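Local coordinates for 3-oxoacyl-(acyl-carrier protein) synthase II (Thermus thermophilus, PDB 1J3N) that catalyses the condensation step of fatty acid elongation, extending acyl chains with units carried on acyl-carrier protein, as a homodimeric beta-ketoacyl synthase, at residues 254-260 / 400-406; 281-285 / 390-394; 6-11 / 349-353; 324-330 / 375-379. Residues are numbered along the deposited sequence.

Contact 1 (254-260 / 400-406); sequences ELVGFGR and NAVLAFK
Residues 254-260 and 400-406 are neighbouring antiparallel strands (164°, axes 4.5 Å apart) in the C-terminal sheet of a thiolase-type fold, interrupted by a classic beta bulge. At one end E254 and K406 form a hydrogen-bonded pair, E254 N to K406 O at 3.0 Å and K406 N to E254 O at 2.9 Å. K406 is extended, t at every chi, and its CB lies 3.4 Å from V256 CG1; the carboxylate of E254 (t, t) salt-bridges R3, outside these segments. A404 sits opposite the bulge: its O accepts from both V256 N (3.0 Å) and G257 N (3.1 Å), helped by the alpha-like psi of -25° at V256, and the register slips by one. A CB on G257 would collide with that of A404. Beyond it, F258-L403 is a non-hydrogen-bonded pair and G259-V402 a hydrogen-bonded one. L255, L403 and F405 share the face opposite E254, L255 CD1 3.6 Å from F405 CE1.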
loop_
_atom_site.group_PDB
_atom_site.type_symbol
_atom_site.label_atom_id
_atom_site.label_comp_id
_atom_site.label_asym_id
_atom_site.label_seq_id
_atom_site.Cartn_x
_atom_site.Cartn_y
_atom_site.Cartn_z
ATOM N N GLU A 254 -12.051 21.912 -0.270
ATOM C CA GLU A 254 -11.085 21.581 -1.298
ATOM C C GLU A 254 -9.850 20.957 -0.655
ATOM O O GLU A 254 -9.379 21.429 0.376
ATOM C CB GLU A 254 -10.667 22.833 -2.066
ATOM C CG GLU A 254 -9.987 22.518 -3.392
ATOM C CD GLU A 254 -9.204 23.690 -3.955
ATOM O OE1 GLU A 254 -9.533 24.849 -3.628
ATOM O OE2 GLU A 254 -8.262 23.446 -4.740
ATOM N N LEU A 255 -9.347 19.876 -1.246
ATOM C CA LEU A 255 -8.127 19.235 -0.751
ATOM C C LEU A 255 -7.009 19.962 -1.495
ATOM O O LEU A 255 -6.772 19.708 -2.672
ATOM C CB LEU A 255 -8.108 17.740 -1.090
ATOM C CG LEU A 255 -6.836 16.952 -0.753
ATOM C CD1 LEU A 255 -6.424 17.215 0.674
ATOM C CD2 LEU A 255 -7.088 15.468 -0.974
ATOM N N VAL A 256 -6.334 20.869 -0.796
ATOM C CA VAL A 256 -5.277 21.679 -1.396
ATOM C C VAL A 256 -3.826 21.244 -1.149
ATOM O O VAL A 256 -2.930 21.565 -1.939
ATOM C CB VAL A 256 -5.424 23.143 -0.931
ATOM C CG1 VAL A 256 -6.793 23.678 -1.333
ATOM C CG2 VAL A 256 -5.273 23.222 0.573
ATOM N N GLY A 257 -3.576 20.530 -0.061
ATOM C CA GLY A 257 -2.206 20.131 0.210
ATOM C C GLY A 257 -1.998 18.717 0.701
ATOM O O GLY A 257 -2.842 18.157 1.399
ATOM N N PHE A 258 -0.855 18.148 0.328
ATOM C CA PHE A 258 -0.473 16.794 0.706
ATOM C C PHE A 258 1.023 16.812 1.037
ATOM O O PHE A 258 1.850 17.181 0.206
ATOM C CB PHE A 258 -0.775 15.837 -0.458
ATOM C CG PHE A 258 -0.372 14.407 -0.210
ATOM C CD1 PHE A 258 -0.546 13.817 1.040
ATOM C CD2 PHE A 258 0.138 13.630 -1.251
ATOM C CE1 PHE A 258 -0.222 12.464 1.247
ATOM C CE2 PHE A 258 0.460 12.289 -1.058
ATOM C CZ PHE A 258 0.279 11.704 0.191
ATOM N N GLY A 259 1.366 16.451 2.268
ATOM C CA GLY A 259 2.767 16.459 2.651
ATOM C C GLY A 259 3.180 15.199 3.372
ATOM O O GLY A 259 2.481 14.722 4.264
ATOM N N ARG A 260 4.328 14.661 2.989
ATOM C CA ARG A 260 4.827 13.441 3.595
ATOM C C ARG A 260 6.306 13.502 3.937
ATOM O O ARG A 260 7.072 14.230 3.310
ATOM C CB ARG A 260 4.569 12.265 2.663
ATOM C CG ARG A 260 3.112 11.848 2.601
ATOM C CD ARG A 260 2.952 10.660 1.685
ATOM N NE ARG A 260 3.457 10.954 0.350
ATOM C CZ ARG A 260 3.406 10.107 -0.676
ATOM N NH1 ARG A 260 2.869 8.905 -0.512
ATOM N NH2 ARG A 260 3.881 10.468 -1.866
ATOM N N ASN A 400 4.973 9.773 8.021
ATOM C CA ASN A 400 4.236 10.974 8.375
ATOM C C ASN A 400 3.500 11.470 7.147
ATOM O O ASN A 400 4.100 11.663 6.092
ATOM C CB ASN A 400 5.195 12.057 8.874
ATOM C CG ASN A 400 6.012 11.599 10.054
ATOM O OD1 ASN A 400 5.462 11.199 11.076
ATOM N ND2 ASN A 400 7.330 11.643 9.920
ATOM N N ALA A 401 2.195 11.660 7.289
ATOM C CA ALA A 401 1.366 12.135 6.193
ATOM C C ALA A 401 0.441 13.223 6.728
ATOM O O ALA A 401 -0.229 13.042 7.751
ATOM C CB ALA A 401 0.554 10.976 5.608
ATOM N N VAL A 402 0.415 14.350 6.033
ATOM C CA VAL A 402 -0.408 15.487 6.419
ATOM C C VAL A 402 -1.250 15.995 5.247
ATOM O O VAL A 402 -0.763 16.108 4.119
ATOM C CB VAL A 402 0.481 16.653 6.917
ATOM C CG1 VAL A 402 -0.380 17.866 7.254
ATOM C CG2 VAL A 402 1.282 16.206 8.128
ATOM N N LEU A 403 -2.517 16.289 5.521
ATOM C CA LEU A 403 -3.406 16.806 4.498
ATOM C C LEU A 403 -3.798 18.224 4.883
ATOM O O LEU A 403 -3.975 18.530 6.068
ATOM C CB LEU A 403 -4.670 15.938 4.366
ATOM C CG LEU A 403 -4.511 14.519 3.796
ATOM C CD1 LEU A 403 -5.871 13.859 3.710
ATOM C CD2 LEU A 403 -3.873 14.562 2.425
ATOM N N ALA A 404 -3.916 19.079 3.876
ATOM C CA ALA A 404 -4.303 20.467 4.067
ATOM C C ALA A 404 -5.618 20.701 3.338
ATOM O O ALA A 404 -5.724 20.472 2.129
ATOM C CB ALA A 404 -3.224 21.402 3.516
ATOM N N PHE A 405 -6.615 21.169 4.079
ATOM C CA PHE A 405 -7.929 21.432 3.518
ATOM C C PHE A 405 -8.237 22.920 3.490
ATOM O O PHE A 405 -7.852 23.666 4.388
ATOM C CB PHE A 405 -8.993 20.692 4.330
ATOM C CG PHE A 405 -8.978 19.198 4.124
ATOM C CD1 PHE A 405 -9.418 18.642 2.921
ATOM C CD2 PHE A 405 -8.531 18.345 5.132
ATOM C CE1 PHE A 405 -9.418 17.259 2.726
ATOM C CE2 PHE A 405 -8.526 16.957 4.945
ATOM C CZ PHE A 405 -8.971 16.418 3.741
ATOM N N LYS A 406 -8.937 23.348 2.446
ATOM C CA LYS A 406 -9.305 24.751 2.296
ATOM C C LYS A 406 -10.818 24.919 2.271
ATOM O O LYS A 406 -11.516 24.193 1.564
ATOM C CB LYS A 406 -8.712 25.320 1.003
ATOM C CG LYS A 406 -9.201 26.719 0.675
ATOM C CD LYS A 406 -8.672 27.210 -0.666
ATOM C CE LYS A 406 -9.230 28.592 -0.979
ATOM N NZ LYS A 406 -8.733 29.106 -2.285
#

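Contact 2 (281-285 / 390-394); sequences MARAL and LSNSF
Helix residues 281-285 lie across strand residues 390-394 at 147°, the axes 10.1 Å apart, so the two segments run roughly antiparallel with one layer of side chains between them. M281 and N392 have the closest CA atoms, at 7.7 Å. M281 (chi m, t, m) reaches toward the strand: its CG is 4.1 Å from L390 CD1 and 4.5 Å from CZ at the edge of the F394 ring, whose chi1 of -48° swings it in from the side. L390 adopts m, t and points toward the helix, its CD2 meeting A284 CB at 4.3 Å and L285 CD2 at 4.4 Å; L285, also m, t, comes in from one turn further along. N392, m at chi1, leans in so that ND2 donates a weak hydrogen bond to M281 SD at 3.5 Å. Helix 275-288 thus covers this face of the sheet, also touching V402 on the adjacent strand, consistent with the outer helical layer of the C-terminal half of a thiolase fold. Chemically the interface is mostly aliphatic: M281 SD gives N392 ND2 only a weak bond, its stronger partner being E312 of helix 306-324, and N392 OD1 is buried with no partner in the model.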
loop_
_atom_site.group_PDB
_atom_site.type_symbol
_atom_site.label_atom_id
_atom_site.label_comp_id
_atom_site.label_asym_id
_atom_site.label_seq_id
_atom_site.Cartn_x
_atom_site.Cartn_y
_atom_site.Cartn_z
ATOM N N MET A 281 4.322 18.474 8.008
ATOM C CA MET A 281 3.381 19.597 8.042
ATOM C C MET A 281 3.910 20.723 7.152
ATOM O O MET A 281 3.157 21.335 6.395
ATOM C CB MET A 281 3.178 20.131 9.471
ATOM C CG MET A 281 2.315 19.255 10.373
ATOM S SD MET A 281 1.987 20.029 11.968
ATOM C CE MET A 281 3.476 19.636 12.854
ATOM N N ALA A 282 5.210 20.988 7.238
ATOM C CA ALA A 282 5.829 22.046 6.436
ATOM C C ALA A 282 5.666 21.757 4.948
ATOM O O ALA A 282 5.488 22.670 4.139
ATOM C CB ALA A 282 7.315 22.177 6.786
ATOM N N ARG A 283 5.730 20.483 4.584
ATOM C CA ARG A 283 5.571 20.107 3.188
ATOM C C ARG A 283 4.126 20.239 2.735
ATOM O O ARG A 283 3.864 20.511 1.562
ATOM C CB ARG A 283 6.074 18.679 2.963
ATOM C CG ARG A 283 7.583 18.598 2.997
ATOM C CD ARG A 283 8.095 17.183 3.055
ATOM N NE ARG A 283 9.547 17.163 2.928
ATOM C CZ ARG A 283 10.299 16.082 3.092
ATOM N NH1 ARG A 283 9.740 14.920 3.399
ATOM N NH2 ARG A 283 11.614 16.162 2.935
ATOM N N ALA A 284 3.187 20.054 3.662
ATOM C CA ALA A 284 1.770 20.175 3.319
ATOM C C ALA A 284 1.445 21.638 3.058
ATOM O O ALA A 284 0.670 21.958 2.158
ATOM C CB ALA A 284 0.905 19.642 4.443
ATOM N N LEU A 285 2.034 22.523 3.858
ATOM C CA LEU A 285 1.817 23.954 3.693
ATOM C C LEU A 285 2.410 24.410 2.362
ATOM O O LEU A 285 1.757 25.114 1.597
ATOM C CB LEU A 285 2.448 24.738 4.851
ATOM C CG LEU A 285 1.779 24.549 6.222
ATOM C CD1 LEU A 285 2.577 25.285 7.293
ATOM C CD2 LEU A 285 0.350 25.056 6.173
ATOM N N LEU A 390 -5.264 21.584 8.904
ATOM C CA LEU A 390 -4.423 20.428 8.623
ATOM C C LEU A 390 -4.977 19.198 9.334
ATOM O O LEU A 390 -5.679 19.313 10.346
ATOM C CB LEU A 390 -2.981 20.660 9.096
ATOM C CG LEU A 390 -2.120 21.717 8.397
ATOM C CD1 LEU A 390 -0.699 21.630 8.937
ATOM C CD2 LEU A 390 -2.131 21.490 6.882
ATOM N N SER A 391 -4.658 18.031 8.788
ATOM C CA SER A 391 -5.051 16.750 9.351
ATOM C C SER A 391 -3.756 15.948 9.468
ATOM O O SER A 391 -3.166 15.574 8.460
ATOM C CB SER A 391 -6.028 16.032 8.428
ATOM O OG SER A 391 -6.600 14.922 9.096
ATOM N N ASN A 392 -3.318 15.682 10.697
ATOM C CA ASN A 392 -2.065 14.963 10.915
ATOM C C ASN A 392 -2.170 13.461 11.144
ATOM O O ASN A 392 -3.119 12.974 11.752
ATOM C CB ASN A 392 -1.297 15.572 12.097
ATOM C CG ASN A 392 -0.783 16.982 11.814
ATOM O OD1 ASN A 392 -0.637 17.384 10.662
ATOM N ND2 ASN A 392 -0.483 17.727 12.877
ATOM N N SER A 393 -1.158 12.743 10.665
ATOM C CA SER A 393 -1.060 11.296 10.821
ATOM C C SER A 393 0.420 10.915 10.874
ATOM O O SER A 393 1.109 10.952 9.851
ATOM C CB SER A 393 -1.750 10.588 9.657
ATOM O OG SER A 393 -3.152 10.791 9.717
ATOM N N PHE A 394 0.893 10.560 12.073
ATOM C CA PHE A 394 2.293 10.190 12.315
ATOM C C PHE A 394 2.357 8.757 12.830
ATOM O O PHE A 394 2.289 8.518 14.032
ATOM C CB PHE A 394 2.900 11.159 13.331
ATOM C CG PHE A 394 2.626 12.605 13.015
ATOM C CD1 PHE A 394 2.896 13.114 11.747
ATOM C CD2 PHE A 394 2.083 13.452 13.974
ATOM C CE1 PHE A 394 2.628 14.445 11.434
ATOM C CE2 PHE A 394 1.812 14.787 13.672
ATOM C CZ PHE A 394 2.086 15.283 12.394
#

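Contact 3 (6-11 / 349-353); sequences VTGLGA and IATVQ
Three side chains of strand residues 6-11, V6, L9 and A11, face helix residues 349-353, because T7, with psi near -1°, breaks the usual alternation. Strand and helix cross at 131° with axes 9.9 Å apart; the nearest CA pairs are L9-I349 (6.5 Å) and V6-V352 (8.1 Å). L9 (m, t) is the main bump. It settles into the hollow formed by I349, V352 and Q353 on one turn of helix: L9 CD2 lies 4.1 Å from I349 CG1 and 4.4 Å from V352 CG1, and L9 CD1 4.0 Å from Q353 CG. In return I349 (m, t) sends CD1 against the strand backbone, 3.5 Å from G10 O and 3.9 Å from A11 CB. V6 (t) meets V352 (t) through CG2 atoms 4.3 Å apart, and F405 fills in beside them. The amide of Q353 turns away to Q26 and to Q19 O. This buried turn of helix 343-357 is typical of the central helical layer between the halves of the thiolase fold.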
loop_
_atom_site.group_PDB
_atom_site.type_symbol
_atom_site.label_atom_id
_atom_site.label_comp_id
_atom_site.label_asym_id
_atom_site.label_seq_id
_atom_site.Cartn_x
_atom_site.Cartn_y
_atom_site.Cartn_z
ATOM N N VAL A 6 -13.767 17.620 -2.217
ATOM C CA VAL A 6 -14.443 16.541 -1.493
ATOM C C VAL A 6 -15.951 16.748 -1.662
ATOM O O VAL A 6 -16.479 17.782 -1.264
ATOM C CB VAL A 6 -14.085 16.601 0.020
ATOM C CG1 VAL A 6 -14.797 15.491 0.786
ATOM C CG2 VAL A 6 -12.580 16.499 0.199
ATOM N N THR A 7 -16.634 15.763 -2.241
ATOM C CA THR A 7 -18.068 15.867 -2.478
ATOM C C THR A 7 -18.888 14.759 -1.828
ATOM O O THR A 7 -20.114 14.729 -1.959
ATOM C CB THR A 7 -18.368 15.845 -3.985
ATOM O OG1 THR A 7 -17.944 14.588 -4.534
ATOM C CG2 THR A 7 -17.630 16.982 -4.693
ATOM N N GLY A 8 -18.215 13.842 -1.148
ATOM C CA GLY A 8 -18.918 12.753 -0.496
ATOM C C GLY A 8 -18.192 12.279 0.743
ATOM O O GLY A 8 -16.976 12.119 0.727
ATOM N N LEU A 9 -18.933 12.062 1.824
ATOM C CA LEU A 9 -18.341 11.595 3.060
ATOM C C LEU A 9 -19.047 10.323 3.517
ATOM O O LEU A 9 -20.242 10.334 3.820
ATOM C CB LEU A 9 -18.453 12.677 4.144
ATOM C CG LEU A 9 -17.833 14.042 3.809
ATOM C CD1 LEU A 9 -18.251 15.065 4.849
ATOM C CD2 LEU A 9 -16.310 13.935 3.740
ATOM N N GLY A 10 -18.302 9.225 3.525
ATOM C CA GLY A 10 -18.837 7.949 3.965
ATOM C C GLY A 10 -18.118 7.606 5.251
ATOM O O GLY A 10 -16.957 7.204 5.231
ATOM N N ALA A 11 -18.803 7.780 6.373
ATOM C CA ALA A 11 -18.210 7.516 7.674
ATOM C C ALA A 11 -18.853 6.355 8.424
ATOM O O ALA A 11 -20.068 6.323 8.609
ATOM C CB ALA A 11 -18.286 8.780 8.531
ATOM N N ILE A 349 -12.481 13.258 7.433
ATOM C CA ILE A 349 -13.901 13.550 7.348
ATOM C C ILE A 349 -14.275 14.601 8.399
ATOM O O ILE A 349 -14.957 15.587 8.098
ATOM C CB ILE A 349 -14.740 12.266 7.534
ATOM C CG1 ILE A 349 -14.496 11.329 6.331
ATOM C CG2 ILE A 349 -16.224 12.624 7.660
ATOM C CD1 ILE A 349 -15.331 10.069 6.317
ATOM N N ALA A 350 -13.807 14.393 9.626
ATOM C CA ALA A 350 -14.075 15.317 10.719
ATOM C C ALA A 350 -13.490 16.691 10.388
ATOM O O ALA A 350 -14.114 17.723 10.651
ATOM C CB ALA A 350 -13.464 14.781 12.021
ATOM N N THR A 351 -12.297 16.699 9.799
ATOM C CA THR A 351 -11.626 17.949 9.443
ATOM C C THR A 351 -12.380 18.693 8.346
ATOM O O THR A 351 -12.480 19.918 8.371
ATOM C CB THR A 351 -10.172 17.686 8.986
ATOM O OG1 THR A 351 -9.469 16.989 10.027
ATOM C CG2 THR A 351 -9.458 18.998 8.697
ATOM N N VAL A 352 -12.911 17.953 7.379
ATOM C CA VAL A 352 -13.679 18.565 6.302
ATOM C C VAL A 352 -15.005 19.090 6.855
ATOM O O VAL A 352 -15.483 20.137 6.426
ATOM C CB VAL A 352 -13.964 17.544 5.164
ATOM C CG1 VAL A 352 -15.030 18.074 4.225
ATOM C CG2 VAL A 352 -12.689 17.275 4.397
ATOM N N GLN A 353 -15.582 18.364 7.816
ATOM C CA GLN A 353 -16.855 18.752 8.434
ATOM C C GLN A 353 -16.719 20.034 9.258
ATOM O O GLN A 353 -17.647 20.839 9.315
ATOM C CB GLN A 353 -17.395 17.630 9.330
ATOM C CG GLN A 353 -17.782 16.353 8.586
ATOM C CD GLN A 353 -18.381 15.292 9.499
ATOM O OE1 GLN A 353 -17.840 14.996 10.566
ATOM N NE2 GLN A 353 -19.492 14.695 9.067
#

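Contact 4 (324-330 / 375-379); sequences AKRLMVS and LDFVP
V329 and L375 form the apolar centre. V329 (t) places CG2 4.4 Å from L375 CD1 and CB 4.0 Å from F377 CD1, while L375 (m, t) pushes CD2 to 3.9 Å from A324 CB; helix 306-324 packs against L375 as well. At the margin M328 CB meets V378 CG2 at 3.9 Å. The backbones run side by side in the same direction, M328 next to D376 (CA atoms 5.2 Å apart) and V329 next to F377 (4.7 Å), joined directly by V329 N to D376 O at 2.7 Å. Further out, a type I turn from A324 to L327 is closed by L327 N to A324 O at 3.1 Å. Water 1 bridges the segments, donating to A324 O (3.0 Å) and L327 O (2.7 Å) and accepting from D376 N (2.6 Å); water 2 links L327 O (2.9 Å) to D376 OD2 (2.8 Å). D376 OD2 also salt-bridges R382, and its OD1 accepts from V378 N at 3.1 Å, an Asx turn, with V378 at positive phi (46°). The arrangement is that of a loop laid along strand 328-330, whose M328 and S330 pair with residues 296-300 in the parallel part of the C-terminal thiolase-type sheet.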
loop_
_atom_site.group_PDB
_atom_site.type_symbol
_atom_site.label_atom_id
_atom_site.label_comp_id
_atom_site.label_asym_id
_atom_site.label_seq_id
_atom_site.Cartn_x
_atom_site.Cartn_y
_atom_site.Cartn_z
ATOM N N ALA A 324 1.296 29.345 16.585
ATOM C CA ALA A 324 0.844 28.155 17.284
ATOM C C ALA A 324 -0.147 28.490 18.390
ATOM O O ALA A 324 -1.125 27.771 18.602
ATOM C CB ALA A 324 2.048 27.409 17.863
ATOM N N LYS A 325 0.112 29.593 19.085
ATOM C CA LYS A 325 -0.729 30.038 20.184
ATOM C C LYS A 325 -2.113 30.502 19.727
ATOM O O LYS A 325 -3.037 30.619 20.537
ATOM C CB LYS A 325 -0.014 31.163 20.950
ATOM C CG LYS A 325 1.343 30.743 21.526
ATOM C CD LYS A 325 2.089 31.895 22.199
ATOM C CE LYS A 325 2.505 32.960 21.194
ATOM N NZ LYS A 325 3.342 34.028 21.810
ATOM N N ARG A 326 -2.261 30.753 18.431
ATOM C CA ARG A 326 -3.538 31.214 17.896
ATOM C C ARG A 326 -4.296 30.081 17.201
ATOM O O ARG A 326 -5.421 30.260 16.738
ATOM C CB ARG A 326 -3.302 32.368 16.916
ATOM C CG ARG A 326 -4.472 33.337 16.808
ATOM C CD ARG A 326 -4.019 34.707 16.307
ATOM N NE ARG A 326 -3.504 34.656 14.942
ATOM C CZ ARG A 326 -3.056 35.712 14.270
ATOM N NH1 ARG A 326 -3.052 36.911 14.837
ATOM N NH2 ARG A 326 -2.617 35.570 13.027
ATOM N N LEU A 327 -3.669 28.912 17.143
ATOM C CA LEU A 327 -4.271 27.747 16.506
ATOM C C LEU A 327 -5.277 27.070 17.413
ATOM O O LEU A 327 -5.283 27.283 18.621
ATOM C CB LEU A 327 -3.199 26.708 16.164
ATOM C CG LEU A 327 -2.168 26.899 15.057
ATOM C CD1 LEU A 327 -1.084 25.845 15.222
ATOM C CD2 LEU A 327 -2.833 26.788 13.695
ATOM N N MET A 328 -6.129 26.252 16.814
ATOM C CA MET A 328 -7.098 25.466 17.560
ATOM C C MET A 328 -6.735 24.047 17.163
ATOM O O MET A 328 -6.624 23.745 15.974
ATOM C CB MET A 328 -8.537 25.772 17.132
ATOM C CG MET A 328 -9.088 27.075 17.679
ATOM S SD MET A 328 -10.830 27.284 17.276
ATOM C CE MET A 328 -10.692 27.781 15.539
ATOM N N VAL A 329 -6.524 23.188 18.151
ATOM C CA VAL A 329 -6.149 21.812 17.875
ATOM C C VAL A 329 -7.066 20.873 18.642
ATOM O O VAL A 329 -7.314 21.075 19.831
ATOM C CB VAL A 329 -4.675 21.543 18.308
ATOM C CG1 VAL A 329 -4.216 20.177 17.810
ATOM C CG2 VAL A 329 -3.756 22.638 17.774
ATOM N N SER A 330 -7.598 19.861 17.966
ATOM C CA SER A 330 -8.452 18.903 18.662
ATOM C C SER A 330 -8.186 17.498 18.138
ATOM O O SER A 330 -7.812 17.309 16.978
ATOM C CB SER A 330 -9.940 19.270 18.520
ATOM O OG SER A 330 -10.500 18.817 17.302
ATOM N N LEU A 375 -1.167 24.604 24.023
ATOM C CA LEU A 375 -1.904 24.869 22.798
ATOM C C LEU A 375 -3.384 24.802 23.133
ATOM O O LEU A 375 -3.774 24.189 24.126
ATOM C CB LEU A 375 -1.569 23.836 21.720
ATOM C CG LEU A 375 -0.161 23.873 21.117
ATOM C CD1 LEU A 375 -0.036 22.793 20.049
ATOM C CD2 LEU A 375 0.102 25.245 20.511
ATOM N N ASP A 376 -4.204 25.444 22.311
ATOM C CA ASP A 376 -5.643 25.439 22.528
ATOM C C ASP A 376 -6.192 24.119 21.981
ATOM O O ASP A 376 -6.336 23.964 20.771
ATOM C CB ASP A 376 -6.287 26.620 21.791
ATOM C CG ASP A 376 -7.766 26.748 22.079
ATOM O OD1 ASP A 376 -8.365 25.778 22.588
ATOM O OD2 ASP A 376 -8.337 27.816 21.788
ATOM N N PHE A 377 -6.507 23.183 22.877
ATOM C CA PHE A 377 -7.015 21.873 22.475
ATOM C C PHE A 377 -8.537 21.729 22.379
ATOM O O PHE A 377 -9.060 20.612 22.315
ATOM C CB PHE A 377 -6.437 20.798 23.397
ATOM C CG PHE A 377 -4.945 20.658 23.287
ATOM C CD1 PHE A 377 -4.354 20.309 22.070
ATOM C CD2 PHE A 377 -4.125 20.903 24.385
ATOM C CE1 PHE A 377 -2.966 20.209 21.947
ATOM C CE2 PHE A 377 -2.733 20.807 24.275
ATOM C CZ PHE A 377 -2.153 20.459 23.053
ATOM N N VAL A 378 -9.241 22.858 22.367
ATOM C CA VAL A 378 -10.696 22.879 22.230
ATOM C C VAL A 378 -11.448 21.867 23.113
ATOM O O VAL A 378 -11.983 20.865 22.626
ATOM C CB VAL A 378 -11.075 22.653 20.739
ATOM C CG1 VAL A 378 -12.537 22.954 20.509
ATOM C CG2 VAL A 378 -10.199 23.535 19.846
ATOM N N PRO A 379 -11.504 22.121 24.430
ATOM C CA PRO A 379 -12.206 21.205 25.334
ATOM C C PRO A 379 -13.704 21.111 25.038
ATOM O O PRO A 379 -14.365 20.142 25.421
ATOM C CB PRO A 379 -11.909 21.790 26.715
ATOM C CG PRO A 379 -11.696 23.249 26.435
ATOM C CD PRO A 379 -10.868 23.216 25.180
HETATM O O HOH W 1 -3.346 27.144 20.506
HETATM O O HOH W 2 -7.193 29.262 19.647
#

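All four contacts reach one run of paired strands, since strands 4-13 and 253-262 pair across the two halves. Contacts 1 and 2 adjoin, centres 6 Å apart: L403 O is 2.8 Å from S391 N, and R260 O 2.8 Å from R283 NH1. F405 CE1 of contact 1 lies 3.7 Å from V352 CG2 of contact 3, while A284 of contact 2 touches V402 on the other face, so the two helices sandwich strand 399-406. Contact 4, nested along the chain within contacts 1 and 2, is peripheral, nearest atoms about 7 Å from contacts 2 and 3 and about 11 Å from contact 1; contact 3 crosses the other three, bringing the amino-terminal strand onto the C-terminal half.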